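Local coordinates for protein cytosine deaminase (Klebsiella pneumoniae, PDB 4R85) that deaminates cytosine and 5-methylcytosine, probably with the aid of an iron(II) ion bound in a TIM-barrel amidohydrolase fold, at residues I57-T62 / Q112-H117; T116-T121 / L144-F149; A130-K135 / I168-D173; D173-I178 / M193-L198. All blocks are in the same frame, centred on the assembly; numbering follows the deposited sequence.

Contact 1 of 4, residues I57-T62 / Q112-H117; sequences IHLDAT and QHVRTH. With FE2 (Fe (II) ion), chain H; 17E (5-methylcytosine), chain G.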
loop_
_atom_site.group_PDB
_atom_site.type_symbol
_atom_site.label_atom_id
_atom_site.label_comp_id
_atom_site.label_asym_id
_atom_site.label_seq_id
_atom_site.Cartn_x
_atom_site.Cartn_y
_atom_site.Cartn_z
ATOM N N ILE A 57 6.387 6.643 -15.796
ATOM C CA ILE A 57 5.030 7.165 -15.650
ATOM C C ILE A 57 4.533 7.540 -17.039
ATOM O O ILE A 57 5.348 7.792 -17.929
ATOM C CB ILE A 57 5.018 8.384 -14.699
ATOM C CG1 ILE A 57 3.588 8.847 -14.400
ATOM C CG2 ILE A 57 5.905 9.514 -15.244
ATOM C CD1 ILE A 57 3.479 9.657 -13.105
ATOM N N HIS A 58 3.212 7.534 -17.241
ATOM C CA HIS A 58 2.628 7.931 -18.517
ATOM C C HIS A 58 1.947 9.279 -18.377
ATOM O O HIS A 58 0.731 9.346 -18.127
ATOM C CB HIS A 58 1.594 6.910 -18.992
ATOM C CG HIS A 58 2.162 5.550 -19.257
ATOM N ND1 HIS A 58 2.359 5.063 -20.530
ATOM C CD2 HIS A 58 2.553 4.566 -18.414
ATOM C CE1 HIS A 58 2.856 3.843 -20.464
ATOM N NE2 HIS A 58 2.986 3.520 -19.190
ATOM N N LEU A 59 2.716 10.348 -18.548
ATOM C CA LEU A 59 2.184 11.705 -18.379
ATOM C C LEU A 59 1.189 12.117 -19.458
ATOM O O LEU A 59 0.372 13.007 -19.236
ATOM C CB LEU A 59 3.315 12.732 -18.306
ATOM C CG LEU A 59 4.150 12.668 -17.033
ATOM C CD1 LEU A 59 5.226 13.739 -17.045
ATOM C CD2 LEU A 59 3.244 12.799 -15.808
ATOM N N ASP A 60 1.246 11.492 -20.627
ATOM C CA ASP A 60 0.286 11.853 -21.667
ATOM C C ASP A 60 -1.134 11.427 -21.293
ATOM O O ASP A 60 -2.104 12.102 -21.639
ATOM C CB ASP A 60 0.698 11.334 -23.057
ATOM C CG ASP A 60 0.790 9.812 -23.133
ATOM O OD1 ASP A 60 0.689 9.290 -24.264
ATOM O OD2 ASP A 60 0.963 9.140 -22.089
ATOM N N ALA A 61 -1.243 10.327 -20.551
ATOM C CA ALA A 61 -2.548 9.759 -20.209
ATOM C C ALA A 61 -3.024 10.135 -18.810
ATOM O O ALA A 61 -4.151 9.829 -18.429
ATOM C CB ALA A 61 -2.526 8.239 -20.363
ATOM N N THR A 62 -2.177 10.818 -18.050
ATOM C CA THR A 62 -2.506 11.118 -16.658
ATOM C C THR A 62 -3.791 11.959 -16.512
ATOM O O THR A 62 -4.077 12.831 -17.335
ATOM C CB THR A 62 -1.316 11.800 -15.938
ATOM O OG1 THR A 62 -1.567 11.844 -14.531
ATOM C CG2 THR A 62 -1.119 13.216 -16.468
ATOM N N GLN A 112 12.388 14.707 -8.363
ATOM C CA GLN A 112 13.033 15.696 -9.229
ATOM C C GLN A 112 13.502 15.101 -10.560
ATOM O O GLN A 112 14.013 15.812 -11.425
ATOM C CB GLN A 112 14.211 16.353 -8.515
ATOM C CG GLN A 112 13.832 17.250 -7.334
ATOM C CD GLN A 112 15.012 18.071 -6.842
ATOM O OE1 GLN A 112 15.858 18.488 -7.634
ATOM N NE2 GLN A 112 15.088 18.287 -5.527
ATOM N N HIS A 113 13.361 13.790 -10.694
ATOM C CA HIS A 113 13.743 13.086 -11.909
ATOM C C HIS A 113 12.590 12.209 -12.377
ATOM O O HIS A 113 12.049 11.408 -11.613
ATOM C CB HIS A 113 15.006 12.260 -11.673
ATOM C CG HIS A 113 16.196 13.096 -11.333
ATOM N ND1 HIS A 113 16.923 13.773 -12.287
ATOM C CD2 HIS A 113 16.761 13.401 -10.140
ATOM C CE1 HIS A 113 17.900 14.443 -11.700
ATOM N NE2 HIS A 113 17.823 14.236 -10.397
ATOM N N VAL A 114 12.198 12.385 -13.634
ATOM C CA VAL A 114 11.028 11.709 -14.163
ATOM C C VAL A 114 11.303 11.195 -15.568
ATOM O O VAL A 114 11.855 11.908 -16.392
ATOM C CB VAL A 114 9.828 12.681 -14.245
ATOM C CG1 VAL A 114 8.599 11.995 -14.880
ATOM C CG2 VAL A 114 9.485 13.243 -12.874
ATOM N N ARG A 115 10.911 9.957 -15.839
ATOM C CA ARG A 115 10.925 9.458 -17.206
ATOM C C ARG A 115 9.489 9.143 -17.610
ATOM O O ARG A 115 8.841 8.290 -16.997
ATOM C CB ARG A 115 11.816 8.219 -17.332
ATOM C CG ARG A 115 11.753 7.559 -18.710
ATOM C CD ARG A 115 12.653 6.323 -18.769
ATOM N NE ARG A 115 14.062 6.685 -18.926
ATOM C CZ ARG A 115 15.040 5.792 -18.992
ATOM N NH1 ARG A 115 14.746 4.500 -18.893
ATOM N NH2 ARG A 115 16.302 6.187 -19.144
ATOM N N THR A 116 8.979 9.849 -18.617
ATOM C CA THR A 116 7.602 9.630 -19.035
ATOM C C THR A 116 7.578 8.893 -20.356
ATOM O O THR A 116 8.383 9.172 -21.240
ATOM C CB THR A 116 6.784 10.944 -19.167
ATOM O OG1 THR A 116 5.422 10.623 -19.477
ATOM C CG2 THR A 116 7.334 11.839 -20.272
ATOM N N HIS A 117 6.673 7.930 -20.470
ATOM C CA HIS A 117 6.372 7.338 -21.763
ATOM C C HIS A 117 5.286 8.185 -22.426
ATOM O O HIS A 117 4.407 8.717 -21.744
ATOM C CB HIS A 117 5.933 5.874 -21.596
ATOM C CG HIS A 117 7.018 5.004 -21.042
ATOM N ND1 HIS A 117 7.710 4.094 -21.812
ATOM C CD2 HIS A 117 7.577 4.958 -19.809
ATOM C CE1 HIS A 117 8.637 3.510 -21.070
ATOM N NE2 HIS A 117 8.577 4.016 -19.853
HETATM FE FE FE2 H . 3.943 1.618 -18.260
HETATM N N1 17E G . 0.010 1.202 -21.524
HETATM C C2 17E G . 0.543 -0.004 -21.328
HETATM O O2 17E G . 0.778 -0.820 -22.405
HETATM N N3 17E G . 0.862 -0.439 -20.105
HETATM C C4 17E G . 0.642 0.336 -19.029
HETATM N N4 17E G . 0.984 -0.140 -17.727
HETATM C C5 17E G . 0.086 1.608 -19.185
HETATM C C6 17E G . -0.224 2.021 -20.478
HETATM C CM5 17E G . -0.161 2.484 -17.999
#

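Contact 2 of 4, residues T116-T121 / L144-F149; sequences THVDVT and LQIVAF. With 17E (5-methylcytosine), chain G.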
loop_
_atom_site.group_PDB
_atom_site.type_symbol
_atom_site.label_atom_id
_atom_site.label_comp_id
_atom_site.label_asym_id
_atom_site.label_seq_id
_atom_site.Cartn_x
_atom_site.Cartn_y
_atom_site.Cartn_z
ATOM N N THR A 116 8.979 9.849 -18.617
ATOM C CA THR A 116 7.602 9.630 -19.035
ATOM C C THR A 116 7.578 8.893 -20.356
ATOM O O THR A 116 8.383 9.172 -21.240
ATOM C CB THR A 116 6.784 10.944 -19.167
ATOM O OG1 THR A 116 5.422 10.623 -19.477
ATOM C CG2 THR A 116 7.334 11.839 -20.272
ATOM N N HIS A 117 6.673 7.930 -20.470
ATOM C CA HIS A 117 6.372 7.338 -21.763
ATOM C C HIS A 117 5.286 8.185 -22.426
ATOM O O HIS A 117 4.407 8.717 -21.744
ATOM C CB HIS A 117 5.933 5.874 -21.596
ATOM C CG HIS A 117 7.018 5.004 -21.042
ATOM N ND1 HIS A 117 7.710 4.094 -21.812
ATOM C CD2 HIS A 117 7.577 4.958 -19.809
ATOM C CE1 HIS A 117 8.637 3.510 -21.070
ATOM N NE2 HIS A 117 8.577 4.016 -19.853
ATOM N N VAL A 118 5.379 8.353 -23.744
ATOM C CA VAL A 118 4.363 9.071 -24.504
ATOM C C VAL A 118 3.951 8.221 -25.692
ATOM O O VAL A 118 4.802 7.776 -26.450
ATOM C CB VAL A 118 4.889 10.410 -25.055
ATOM C CG1 VAL A 118 3.752 11.182 -25.756
ATOM C CG2 VAL A 118 5.497 11.227 -23.947
ATOM N N ASP A 119 2.649 8.005 -25.860
ATOM C CA ASP A 119 2.142 7.173 -26.946
ATOM C C ASP A 119 2.401 7.856 -28.295
ATOM O O ASP A 119 1.908 8.954 -28.546
ATOM C CB ASP A 119 0.647 6.900 -26.727
ATOM C CG ASP A 119 0.028 6.017 -27.798
ATOM O OD1 ASP A 119 -1.215 5.860 -27.760
ATOM O OD2 ASP A 119 0.751 5.476 -28.666
ATOM N N VAL A 120 3.196 7.210 -29.149
ATOM C CA VAL A 120 3.505 7.774 -30.466
ATOM C C VAL A 120 2.754 7.042 -31.584
ATOM O O VAL A 120 2.936 7.343 -32.758
ATOM C CB VAL A 120 5.024 7.798 -30.763
ATOM C CG1 VAL A 120 5.759 8.652 -29.728
ATOM C CG2 VAL A 120 5.601 6.387 -30.792
ATOM N N THR A 121 1.908 6.082 -31.219
ATOM C CA THR A 121 0.958 5.543 -32.189
ATOM C C THR A 121 -0.241 6.489 -32.235
ATOM O O THR A 121 -1.374 6.141 -31.893
ATOM C CB THR A 121 0.556 4.080 -31.912
ATOM O OG1 THR A 121 0.157 3.933 -30.544
ATOM C CG2 THR A 121 1.739 3.138 -32.207
ATOM N N LEU A 144 13.099 15.959 -16.918
ATOM C CA LEU A 144 12.187 15.029 -17.582
ATOM C C LEU A 144 12.840 14.288 -18.747
ATOM O O LEU A 144 13.402 14.913 -19.643
ATOM C CB LEU A 144 10.958 15.792 -18.091
ATOM C CG LEU A 144 9.847 14.980 -18.771
ATOM C CD1 LEU A 144 9.242 13.978 -17.787
ATOM C CD2 LEU A 144 8.770 15.918 -19.320
ATOM N N GLN A 145 12.755 12.959 -18.741
ATOM C CA GLN A 145 13.115 12.175 -19.921
ATOM C C GLN A 145 11.860 11.715 -20.640
ATOM O O GLN A 145 10.865 11.378 -20.006
ATOM C CB GLN A 145 13.941 10.954 -19.537
ATOM C CG GLN A 145 15.288 11.317 -18.942
ATOM C CD GLN A 145 16.151 10.093 -18.688
ATOM O OE1 GLN A 145 15.804 8.975 -19.083
ATOM N NE2 GLN A 145 17.289 10.301 -18.032
ATOM N N ILE A 146 11.912 11.680 -21.965
ATOM C CA ILE A 146 10.736 11.274 -22.737
ATOM C C ILE A 146 10.984 10.027 -23.577
ATOM O O ILE A 146 11.923 9.986 -24.369
ATOM C CB ILE A 146 10.265 12.407 -23.658
ATOM C CG1 ILE A 146 9.764 13.584 -22.818
ATOM C CG2 ILE A 146 9.190 11.902 -24.623
ATOM C CD1 ILE A 146 9.729 14.891 -23.573
ATOM N N VAL A 147 10.119 9.027 -23.407
ATOM C CA VAL A 147 10.199 7.779 -24.157
ATOM C C VAL A 147 9.166 7.743 -25.295
ATOM O O VAL A 147 7.968 7.932 -25.057
ATOM C CB VAL A 147 9.909 6.562 -23.258
ATOM C CG1 VAL A 147 10.230 5.256 -24.006
ATOM C CG2 VAL A 147 10.694 6.634 -21.926
ATOM N N ALA A 148 9.629 7.489 -26.517
ATOM C CA ALA A 148 8.724 7.210 -27.634
ATOM C C ALA A 148 8.120 5.819 -27.489
ATOM O O ALA A 148 8.739 4.818 -27.843
ATOM C CB ALA A 148 9.452 7.330 -28.955
ATOM N N PHE A 149 6.893 5.771 -26.986
ATOM C CA PHE A 149 6.232 4.527 -26.617
ATOM C C PHE A 149 5.144 4.230 -27.645
ATOM O O PHE A 149 4.186 4.989 -27.761
ATOM C CB PHE A 149 5.605 4.688 -25.224
ATOM C CG PHE A 149 4.696 3.550 -24.815
ATOM C CD1 PHE A 149 5.135 2.235 -24.856
ATOM C CD2 PHE A 149 3.412 3.804 -24.368
ATOM C CE1 PHE A 149 4.303 1.191 -24.472
ATOM C CE2 PHE A 149 2.574 2.773 -23.980
ATOM C CZ PHE A 149 3.016 1.464 -24.030
HETATM N N1 17E G . 0.010 1.202 -21.524
HETATM C C2 17E G . 0.543 -0.004 -21.328
HETATM O O2 17E G . 0.778 -0.820 -22.405
HETATM N N3 17E G . 0.862 -0.439 -20.105
HETATM C C4 17E G . 0.642 0.336 -19.029
HETATM N N4 17E G . 0.984 -0.140 -17.727
HETATM C C5 17E G . 0.086 1.608 -19.185
HETATM C C6 17E G . -0.224 2.021 -20.478
HETATM C CM5 17E G . -0.161 2.484 -17.999
#

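Contact 3 of 4, residues A130-K135 / I168-D173; sequences ALLAVK and IEMGAD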
loop_
_atom_site.group_PDB
_atom_site.type_symbol
_atom_site.label_atom_id
_atom_site.label_comp_id
_atom_site.label_asym_id
_atom_site.label_seq_id
_atom_site.Cartn_x
_atom_site.Cartn_y
_atom_site.Cartn_z
ATOM N N ALA A 130 3.502 18.388 -26.891
ATOM C CA ALA A 130 3.232 19.084 -25.634
ATOM C C ALA A 130 4.292 18.746 -24.579
ATOM O O ALA A 130 4.775 19.628 -23.870
ATOM C CB ALA A 130 1.835 18.748 -25.119
ATOM N N LEU A 131 4.655 17.476 -24.485
ATOM C CA LEU A 131 5.579 17.042 -23.439
ATOM C C LEU A 131 7.029 17.469 -23.690
ATOM O O LEU A 131 7.773 17.706 -22.743
ATOM C CB LEU A 131 5.449 15.537 -23.169
ATOM C CG LEU A 131 4.143 15.259 -22.411
ATOM C CD1 LEU A 131 3.730 13.808 -22.492
ATOM C CD2 LEU A 131 4.268 15.680 -20.967
ATOM N N LEU A 132 7.418 17.586 -24.956
ATOM C CA LEU A 132 8.729 18.146 -25.280
ATOM C C LEU A 132 8.825 19.594 -24.807
ATOM O O LEU A 132 9.872 20.024 -24.322
ATOM C CB LEU A 132 9.031 18.047 -26.781
ATOM C CG LEU A 132 9.347 16.637 -27.305
ATOM C CD1 LEU A 132 9.246 16.597 -28.824
ATOM C CD2 LEU A 132 10.733 16.197 -26.865
ATOM N N ALA A 133 7.734 20.345 -24.937
ATOM C CA ALA A 133 7.708 21.713 -24.429
ATOM C C ALA A 133 7.677 21.732 -22.901
ATOM O O ALA A 133 8.346 22.556 -22.272
ATOM C CB ALA A 133 6.527 22.482 -24.997
ATOM N N VAL A 134 6.895 20.824 -22.322
ATOM C CA VAL A 134 6.759 20.704 -20.869
ATOM C C VAL A 134 8.116 20.413 -20.228
ATOM O O VAL A 134 8.417 20.878 -19.122
ATOM C CB VAL A 134 5.744 19.591 -20.500
ATOM C CG1 VAL A 134 6.004 19.037 -19.104
ATOM C CG2 VAL A 134 4.304 20.105 -20.621
ATOM N N LYS A 135 8.941 19.663 -20.945
ATOM C CA LYS A 135 10.286 19.348 -20.484
ATOM C C LYS A 135 11.088 20.625 -20.227
ATOM O O LYS A 135 11.885 20.689 -19.293
ATOM C CB LYS A 135 10.991 18.449 -21.502
ATOM C CG LYS A 135 12.466 18.203 -21.227
ATOM C CD LYS A 135 13.041 17.282 -22.294
ATOM C CE LYS A 135 14.544 17.125 -22.146
ATOM N NZ LYS A 135 15.104 16.191 -23.162
ATOM N N ILE A 168 11.607 10.153 -32.385
ATOM C CA ILE A 168 13.017 10.263 -32.032
ATOM C C ILE A 168 13.632 11.514 -32.654
ATOM O O ILE A 168 14.346 12.266 -31.986
ATOM C CB ILE A 168 13.792 8.990 -32.440
ATOM C CG1 ILE A 168 13.353 7.815 -31.560
ATOM C CG2 ILE A 168 15.303 9.216 -32.372
ATOM C CD1 ILE A 168 13.459 8.092 -30.071
ATOM N N GLU A 169 13.335 11.772 -33.922
ATOM C CA GLU A 169 13.892 12.962 -34.554
ATOM C C GLU A 169 13.374 14.249 -33.910
ATOM O O GLU A 169 14.089 15.252 -33.842
ATOM C CB GLU A 169 13.635 12.955 -36.064
ATOM C CG GLU A 169 14.404 11.864 -36.779
ATOM C CD GLU A 169 14.149 11.833 -38.272
ATOM O OE1 GLU A 169 13.139 12.418 -38.722
ATOM O OE2 GLU A 169 14.967 11.221 -38.992
ATOM N N MET A 170 12.139 14.207 -33.421
ATOM C CA MET A 170 11.541 15.350 -32.735
ATOM C C MET A 170 12.222 15.618 -31.398
ATOM O O MET A 170 12.153 16.729 -30.867
ATOM C CB MET A 170 10.043 15.124 -32.515
ATOM C CG MET A 170 9.195 15.396 -33.746
ATOM S SD MET A 170 7.513 14.808 -33.485
ATOM C CE MET A 170 6.952 15.871 -32.159
ATOM N N GLY A 171 12.857 14.591 -30.850
ATOM C CA GLY A 171 13.701 14.769 -29.683
ATOM C C GLY A 171 13.418 13.903 -28.472
ATOM O O GLY A 171 13.972 14.156 -27.401
ATOM N N ALA A 172 12.555 12.900 -28.607
ATOM C CA ALA A 172 12.411 11.923 -27.528
ATOM C C ALA A 172 13.792 11.342 -27.187
ATOM O O ALA A 172 14.559 10.984 -28.082
ATOM C CB ALA A 172 11.452 10.818 -27.925
ATOM N N ASP A 173 14.104 11.274 -25.894
ATOM C CA ASP A 173 15.421 10.837 -25.416
ATOM C C ASP A 173 15.544 9.316 -25.378
ATOM O O ASP A 173 16.655 8.773 -25.399
ATOM C CB ASP A 173 15.676 11.343 -23.992
ATOM C CG ASP A 173 15.118 12.725 -23.744
ATOM O OD1 ASP A 173 15.862 13.710 -23.949
ATOM O OD2 ASP A 173 13.938 12.830 -23.335
#

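Contact 4 of 4, residues D173-I178 / M193-L198; sequences DVVGGI and MFLMDL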
loop_
_atom_site.group_PDB
_atom_site.type_symbol
_atom_site.label_atom_id
_atom_site.label_comp_id
_atom_site.label_asym_id
_atom_site.label_seq_id
_atom_site.Cartn_x
_atom_site.Cartn_y
_atom_site.Cartn_z
ATOM N N ASP A 173 14.104 11.274 -25.894
ATOM C CA ASP A 173 15.421 10.837 -25.416
ATOM C C ASP A 173 15.544 9.316 -25.378
ATOM O O ASP A 173 16.655 8.773 -25.399
ATOM C CB ASP A 173 15.676 11.343 -23.992
ATOM C CG ASP A 173 15.118 12.725 -23.744
ATOM O OD1 ASP A 173 15.862 13.710 -23.949
ATOM O OD2 ASP A 173 13.938 12.830 -23.335
ATOM N N VAL A 174 14.407 8.631 -25.269
ATOM C CA VAL A 174 14.416 7.186 -25.065
ATOM C C VAL A 174 13.546 6.473 -26.095
ATOM O O VAL A 174 12.455 6.948 -26.439
ATOM C CB VAL A 174 13.923 6.816 -23.638
ATOM C CG1 VAL A 174 14.227 5.355 -23.317
ATOM C CG2 VAL A 174 14.562 7.713 -22.603
ATOM N N VAL A 175 14.037 5.340 -26.598
ATOM C CA VAL A 175 13.271 4.515 -27.527
ATOM C C VAL A 175 12.458 3.465 -26.771
ATOM O O VAL A 175 13.013 2.679 -25.991
ATOM C CB VAL A 175 14.179 3.792 -28.534
ATOM C CG1 VAL A 175 13.359 2.834 -29.389
ATOM C CG2 VAL A 175 14.928 4.799 -29.409
ATOM N N GLY A 176 11.144 3.438 -27.016
ATOM C CA GLY A 176 10.265 2.505 -26.333
ATOM C C GLY A 176 9.875 1.303 -27.177
ATOM O O GLY A 176 10.411 1.095 -28.260
ATOM N N GLY A 177 8.932 0.511 -26.675
ATOM C CA GLY A 177 8.455 -0.651 -27.401
ATOM C C GLY A 177 7.389 -1.400 -26.622
ATOM O O GLY A 177 7.149 -1.098 -25.455
ATOM N N ILE A 178 6.758 -2.381 -27.264
ATOM C CA ILE A 178 5.734 -3.191 -26.600
ATOM C C ILE A 178 5.598 -4.563 -27.297
ATOM O O ILE A 178 4.522 -4.942 -27.771
ATOM C CB ILE A 178 4.380 -2.398 -26.506
ATOM C CG1 ILE A 178 3.416 -3.051 -25.507
ATOM C CG2 ILE A 178 3.759 -2.150 -27.900
ATOM C CD1 ILE A 178 2.090 -2.327 -25.361
ATOM N N MET A 193 14.202 -5.881 -32.737
ATOM C CA MET A 193 15.343 -5.625 -33.626
ATOM C C MET A 193 15.296 -4.205 -34.182
ATOM O O MET A 193 16.309 -3.494 -34.185
ATOM C CB MET A 193 15.394 -6.639 -34.771
ATOM C CG MET A 193 15.462 -8.086 -34.310
ATOM S SD MET A 193 16.908 -8.399 -33.241
ATOM C CE MET A 193 16.699 -10.157 -32.924
ATOM N N PHE A 194 14.110 -3.787 -34.630
ATOM C CA PHE A 194 13.918 -2.429 -35.124
ATOM C C PHE A 194 14.245 -1.355 -34.082
ATOM O O PHE A 194 14.950 -0.396 -34.378
ATOM C CB PHE A 194 12.483 -2.208 -35.639
ATOM C CG PHE A 194 12.170 -0.761 -35.892
ATOM C CD1 PHE A 194 12.612 -0.137 -37.057
ATOM C CD2 PHE A 194 11.490 -0.003 -34.945
ATOM C CE1 PHE A 194 12.350 1.214 -37.290
ATOM C CE2 PHE A 194 11.217 1.353 -35.175
ATOM C CZ PHE A 194 11.649 1.956 -36.348
ATOM N N LEU A 195 13.695 -1.494 -32.883
ATOM C CA LEU A 195 13.815 -0.433 -31.896
ATOM C C LEU A 195 15.259 -0.315 -31.406
ATOM O O LEU A 195 15.742 0.781 -31.141
ATOM C CB LEU A 195 12.832 -0.614 -30.730
ATOM C CG LEU A 195 13.039 -1.671 -29.637
ATOM C CD1 LEU A 195 13.937 -1.178 -28.480
ATOM C CD2 LEU A 195 11.679 -2.116 -29.096
ATOM N N MET A 196 15.948 -1.445 -31.306
ATOM C CA MET A 196 17.361 -1.420 -30.940
ATOM C C MET A 196 18.212 -0.774 -32.038
ATOM O O MET A 196 19.116 0.006 -31.744
ATOM C CB MET A 196 17.867 -2.826 -30.581
ATOM C CG MET A 196 17.242 -3.394 -29.311
ATOM S SD MET A 196 17.641 -2.475 -27.795
ATOM C CE MET A 196 19.292 -3.110 -27.433
ATOM N N ASP A 197 17.911 -1.078 -33.302
ATOM C CA ASP A 197 18.588 -0.418 -34.420
ATOM C C ASP A 197 18.350 1.089 -34.386
ATOM O O ASP A 197 19.277 1.879 -34.599
ATOM C CB ASP A 197 18.099 -0.964 -35.770
ATOM C CG ASP A 197 18.622 -2.363 -36.070
ATOM O OD1 ASP A 197 19.582 -2.804 -35.400
ATOM O OD2 ASP A 197 18.081 -3.012 -36.992
ATOM N N LEU A 198 17.094 1.476 -34.163
ATOM C CA LEU A 198 16.719 2.882 -34.030
ATOM C C LEU A 198 17.530 3.579 -32.929
ATOM O O LEU A 198 18.140 4.617 -33.164
ATOM C CB LEU A 198 15.216 2.998 -33.733
ATOM C CG LEU A 198 14.599 4.400 -33.726
ATOM C CD1 LEU A 198 14.735 5.074 -35.089
ATOM C CD2 LEU A 198 13.120 4.333 -33.276
#

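Contact 1 of 4, residues I57-T62 / Q112-H117
H58 and H117 stand beside each other just past the bridge that pairs I57 with T116, and their imidazole planes, 29° apart, are offset, centroids 5.5 Å apart, with little overlap. What reaches across is a methylene: H117 CB comes obliquely to the H58 ring, 3.8 Å from H58 ND1. H58 CG is anti to its own carbonyl carbon, beside the backbone N (chi1 -63°), and the ring beyond it directs NE2 to the iron(II) ion at 2.3 Å. The methyl CM5 of 5-methylcytosine lies over one face of this ring, toward its rim, 3.4 Å from H58 CD2. An imidazole therefore serves twice here, as a nitrogen ligand and as a flat surface for the substrate.

T116 meets L59 at about a right angle. Its hydroxyl, anti to the backbone N, accepts the backbone N-H of L59, with OG1 to N 2.9 Å, and L59 CB rests on the same oxygen. A short polar side chain suits this place, because it can grip the chain just where it leaves the strand. Before the turn, I57 brackets T116 in a parallel bridge: I57 N donates to R115 O, and H117 N to I57 O at 2.9 Å. CG2 of beta-branched I57 packs on V114 CG1 at 3.7 Å, while the L59 side chain packs against helices 92-108 and 126-137. D60 turns its OD1 to the backbone N of D119.

With H56, which also binds the iron, H58 forms the His-X-His metal motif at the end of the first barrel strand, a hallmark of the amidohydrolase superfamily.

Contact 2 of 4, residues T116-T121 / L144-F149
V147 has CG1 anti to its backbone N (chi1 -170°), and CG2 beside that N, over H117; F149 has CG anti to its N (chi1 171°), on the same face of the sheet, with its CB 3.8 Å from H117 CB. V147 and H117 lie side by side, pointing the same way, and V147 CG2 sits over the middle of the imidazole, 3.8 Å from the ring centroid. A beta-branched valine can offer this methyl without leaving the strand. H117 directs its edge toward the face of F149 in an offset T-shaped pair, the planes 88° apart. The phenyl edge reaches the substrate: F149 CZ is 3.6 Å from O2 of 5-methylcytosine, that oxygen near the ring plane. F149 also stacks on the metal ligand H209.

These are adjacent parallel strands of the barrel, joined by a beta-alpha-beta crossover through helix 126-137. Five backbone bonds, T116 N to Q145 O through V120 N to F149 O, zip them together. On the face of V118, I146 and A148, apolar groups pack against the helices: V118 CG2 touches I146 CG2 at 3.8 Å, and, just past the strand, V120 CG1 packs on A148 CB. Where strand 111-119 ends, D119 OD2 closes an Asx turn by accepting T121 N from above the carboxylate plane at 2.9 Å, while T121 OG1 takes the syn lone pair of the same oxygen. D119 OD1 forms a salt bridge with K87.

Contact 3 of 4, residues A130-K135 / I168-D173
L132 and G171 mark the nearest backbone approach, with their CA atoms 7.5 Å apart: the middle of helix 126-137 faces the place where helix 160-170 stops. G171 is the first residue to leave the helix, and its positive phi (126°) belongs to a Schellman motif with bonds back into the last turn. Glycine fits because, at these backbone angles, a beta carbon would press against the carbonyl O of M170. The chain then turns back toward the sheet through A172 to D173.

L132 fills the part of this interface next to the helix end with its two methyls. CD1 lies against the end of helix 160-170, 3.6 Å from M170 O, and 4.1 Å from M170 CB, while CD2 rests on the carbonyl of G171, 3.9 Å from its O. L132 and M170 cross at about a right angle. The thioether bends at chi3 (65°), which brings M170 CE back to L132 CD1, and a flexible methionine can make that return. L132 also touches I146 of strand 143-149.

One helical turn on, K135 is fully extended and meets D173 tip to tip, NZ to OD1 2.7 Å in a salt bridge. The other oxygen, OD2, accepts the backbone N-H of I146. The carboxylate is thus shared between a lysine and a backbone N-H of strand 143-149, each oxygen with its own partner, and the nearby ammonium would probably favour its charged form. A partly exposed ion pair beside an apolar patch thereby ties helix 126-137 to the loop that leads into the next strand.

Contact 4 of 4, residues D173-I178 / M193-L198
V175 CG1 is the central atom of this contact: it lies 3.7 Å from L195 CB, 3.6 Å from L195 O and 4.2 Å from L198 CD2. One valine methyl thus fits between two leucines a helical turn apart, i and i+3, on the side of helix 185-202 that faces the strand. V175 holds CG1 anti to its backbone N (chi1 174°), which aims that methyl at the helix. L195 comes across it obliquely with CG in the crowded position between the backbone N and the carbonyl carbon (chi1 74°), and the branch beyond reaches the two glycines that follow V175. L195 CD2 is 3.6 Å from G176 O and 3.9 Å from G177 CA. G176 O is buried here without a polar partner in the model, its neighbour on this side being a methyl group. G177 runs almost fully extended and has no beta carbon; one would point toward the helix and clash with L195 CD2, and glycine therefore lets the leucine lie against the bare chain.

The next shell sets these groups in place. V175 is held in the sheet by backbone bonds to L205 and D207 and leans on M164 and I168 of helix 160-170, while L198 touches T165 there. L195 also packs on V206 and V208. Past the glycines, I178 lines the 5-methylcytosine pocket.

Helix 185-202 is the crossover of a beta-alpha-beta unit between strands 174-175 and 205-209. Its L195 and L198 side covers the barrel strands, and M196 on another side meets helix 220-231.

How the contacts relate
All four contacts lie in one arc of the TIM barrel, and the chain meets them in order, contacts 2 and 3 alternating their segments. Contacts 1 and 2 share T116 and H117 on strand 111-119, their centres about 8 Å apart, and both reach the bound 5-methylcytosine. The centre of contact 3 lies about 8 Å from that of contact 2, on the outer layer of helices 126-137 and 160-170. Contact 4 shares D173 with contact 3, though their centres are about 16 Å apart, and brings in strand 174-175, the neighbour of 143-149. The contacts thus run from the metal and substrate site, through adjacent strands, to the helices outside the barrel.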